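Long-range contact in carbohydrate binding module (PDB 2W3J), which probably binds uronic acid sugars, as a calcium-containing family 35 carbohydrate-binding module from an uncultured bacterium: residues 54-59 with 123-128. Sequence-based numbering, arbitrary orientation. Where two conformers were deposited one is given.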
loop_
_atom_site.group_PDB
_atom_site.type_symbol
_atom_site.label_atom_id
_atom_site.label_comp_id
_atom_site.label_asym_id
_atom_site.label_seq_id
_atom_site.Cartn_x
_atom_site.Cartn_y
_atom_site.Cartn_z
ATOM N N THR A 54 -4.852 10.491 6.890
ATOM C CA THR A 54 -5.399 9.888 5.667
ATOM C C THR A 54 -4.252 9.355 4.807
ATOM O O THR A 54 -3.317 10.104 4.499
ATOM C CB THR A 54 -6.163 10.907 4.831
ATOM O OG1 THR A 54 -7.179 11.493 5.652
ATOM C CG2 THR A 54 -6.807 10.224 3.649
ATOM N N ALA A 55 -4.327 8.067 4.446
ATOM C CA ALA A 55 -3.379 7.453 3.501
ATOM C C ALA A 55 -4.118 7.262 2.186
ATOM O O ALA A 55 -5.337 7.062 2.151
ATOM C CB ALA A 55 -2.882 6.111 4.011
ATOM N N GLN A 56 -3.399 7.392 1.084
ATOM C CA GLN A 56 -3.990 7.075 -0.194
ATOM C C GLN A 56 -3.132 6.038 -0.911
ATOM O O GLN A 56 -1.936 6.232 -1.093
ATOM C CB GLN A 56 -4.080 8.335 -1.059
ATOM C CG GLN A 56 -4.701 8.038 -2.436
ATOM C CD GLN A 56 -4.981 9.291 -3.207
ATOM O OE1 GLN A 56 -6.047 9.917 -3.056
ATOM N NE2 GLN A 56 -4.035 9.681 -4.033
ATOM N N ILE A 57 -3.758 4.946 -1.332
ATOM C CA ILE A 57 -3.037 3.875 -2.032
ATOM C C ILE A 57 -3.363 3.960 -3.491
ATOM O O ILE A 57 -4.536 4.023 -3.865
ATOM C CB ILE A 57 -3.468 2.489 -1.481
ATOM C CG1 ILE A 57 -3.129 2.426 0.015
ATOM C CG2 ILE A 57 -2.714 1.349 -2.243
ATOM C CD1 ILE A 57 -3.749 1.185 0.772
ATOM N N ARG A 58 -2.328 4.028 -4.338
ATOM C CA ARG A 58 -2.564 4.093 -5.783
ATOM C C ARG A 58 -2.284 2.698 -6.352
ATOM O O ARG A 58 -1.286 2.069 -6.015
ATOM C CB ARG A 58 -1.644 5.125 -6.436
ATOM C CG ARG A 58 -1.934 5.394 -7.900
ATOM C CD ARG A 58 -1.106 6.613 -8.396
ATOM N NE ARG A 58 -1.470 7.000 -9.761
ATOM C CZ ARG A 58 -0.770 6.693 -10.856
ATOM N NH1 ARG A 58 0.333 5.946 -10.785
ATOM N NH2 ARG A 58 -1.212 7.111 -12.041
ATOM N N PHE A 59 -3.185 2.202 -7.187
ATOM C CA PHE A 59 -3.127 0.794 -7.561
ATOM C C PHE A 59 -3.677 0.558 -8.947
ATOM O O PHE A 59 -4.440 1.395 -9.496
ATOM C CB PHE A 59 -3.922 -0.072 -6.536
ATOM C CG PHE A 59 -5.427 0.158 -6.556
ATOM C CD1 PHE A 59 -6.278 -0.677 -7.312
ATOM C CD2 PHE A 59 -5.987 1.184 -5.806
ATOM C CE1 PHE A 59 -7.666 -0.478 -7.310
ATOM C CE2 PHE A 59 -7.383 1.403 -5.802
ATOM C CZ PHE A 59 -8.225 0.565 -6.542
ATOM N N SER A 123 2.028 2.848 -4.999
ATOM C CA SER A 123 2.567 3.657 -3.905
ATOM C C SER A 123 1.526 3.789 -2.810
ATOM O O SER A 123 0.331 3.525 -3.009
ATOM C CB SER A 123 2.874 5.073 -4.440
ATOM O OG SER A 123 1.674 5.693 -4.967
ATOM N N ILE A 124 1.987 4.219 -1.646
ATOM C CA ILE A 124 1.083 4.700 -0.616
ATOM C C ILE A 124 1.545 6.112 -0.205
ATOM O O ILE A 124 2.736 6.355 -0.081
ATOM C CB ILE A 124 0.937 3.730 0.592
ATOM C CG1 ILE A 124 -0.175 4.224 1.513
ATOM C CG2 ILE A 124 2.235 3.501 1.398
ATOM C CD1 ILE A 124 -0.451 3.222 2.617
ATOM N N ARG A 125 0.576 7.018 -0.095
ATOM C CA ARG A 125 0.836 8.417 0.261
ATOM C C ARG A 125 0.161 8.680 1.600
ATOM O O ARG A 125 -1.043 8.479 1.728
ATOM C CB ARG A 125 0.218 9.333 -0.799
ATOM C CG ARG A 125 0.516 10.842 -0.621
ATOM C CD ARG A 125 -0.324 11.662 -1.572
ATOM N NE ARG A 125 -0.104 11.321 -2.974
ATOM C CZ ARG A 125 0.836 11.878 -3.731
ATOM N NH1 ARG A 125 1.654 12.785 -3.212
ATOM N NH2 ARG A 125 0.968 11.519 -5.001
ATOM N N VAL A 126 0.934 9.114 2.595
ATOM C CA VAL A 126 0.331 9.460 3.881
ATOM C C VAL A 126 0.339 10.995 4.019
ATOM O O VAL A 126 1.412 11.616 3.989
ATOM C CB VAL A 126 1.102 8.793 5.032
ATOM C CG1 VAL A 126 0.496 9.174 6.429
ATOM C CG2 VAL A 126 1.120 7.251 4.812
ATOM N N THR A 127 -0.841 11.582 4.145
ATOM C CA THR A 127 -0.929 13.042 4.236
ATOM C C THR A 127 -0.884 13.540 5.671
ATOM O O THR A 127 -1.249 12.831 6.610
ATOM C CB THR A 127 -2.168 13.602 3.526
ATOM O OG1 THR A 127 -3.353 13.010 4.069
ATOM C CG2 THR A 127 -2.083 13.327 2.049
ATOM N N GLY A 128 -0.404 14.772 5.840
ATOM C CA GLY A 128 -0.246 15.360 7.167
ATOM C C GLY A 128 1.188 15.794 7.409
ATOM O O GLY A 128 2.125 15.281 6.792
HETATM O O HOH W 1 -3.945 13.217 7.174
HETATM O O HOH W 2 -0.353 6.832 -3.364
#
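Residues 54-59 and 123-126 run antiparallel at 162°, with their axes 4.5 Å apart at closest. They belong to the two central strands of a four-stranded antiparallel sheet in the beta-sandwich of this carbohydrate-binding module. Gln56 and Arg125 form a hydrogen-bonded pair: Gln56 N reaches Arg125 O at 2.7 Å, and Arg125 N returns to Gln56 O at 2.8 Å. Arg58 N donates to Ser123 O from above the carbonyl plane. Ala55, Ile57, Ile124 and Val126 share the buried face, where Trp43 of the second sheet touches Ile124 and Leu45 touches Val126. Ile57 and Ile124 run alongside each other, CG1 to CG1 at 3.8 Å. CG1 of Ile124 is anti to its backbone N (chi1 -172°), and its CD1 lies 4.0 Å from Ala55 CB. An alanine here would lose CG1 and CD1 and would probably loosen the packing against Ile57, Ala55 and, across the sandwich, Trp43. On the other face, the extended Arg58 chain brings NH1 to Asp122 OD2, a calcium ligand, in a salt bridge. A water there links Gln56 O to Ser123 OG. At the far end, Thr54 O accepts twice: Thr127 N is almost in line with the C=O bond, and Thr127 OG1 donates in the carbonyl plane, on a lone pair of Thr54 O, at 2.9 Å.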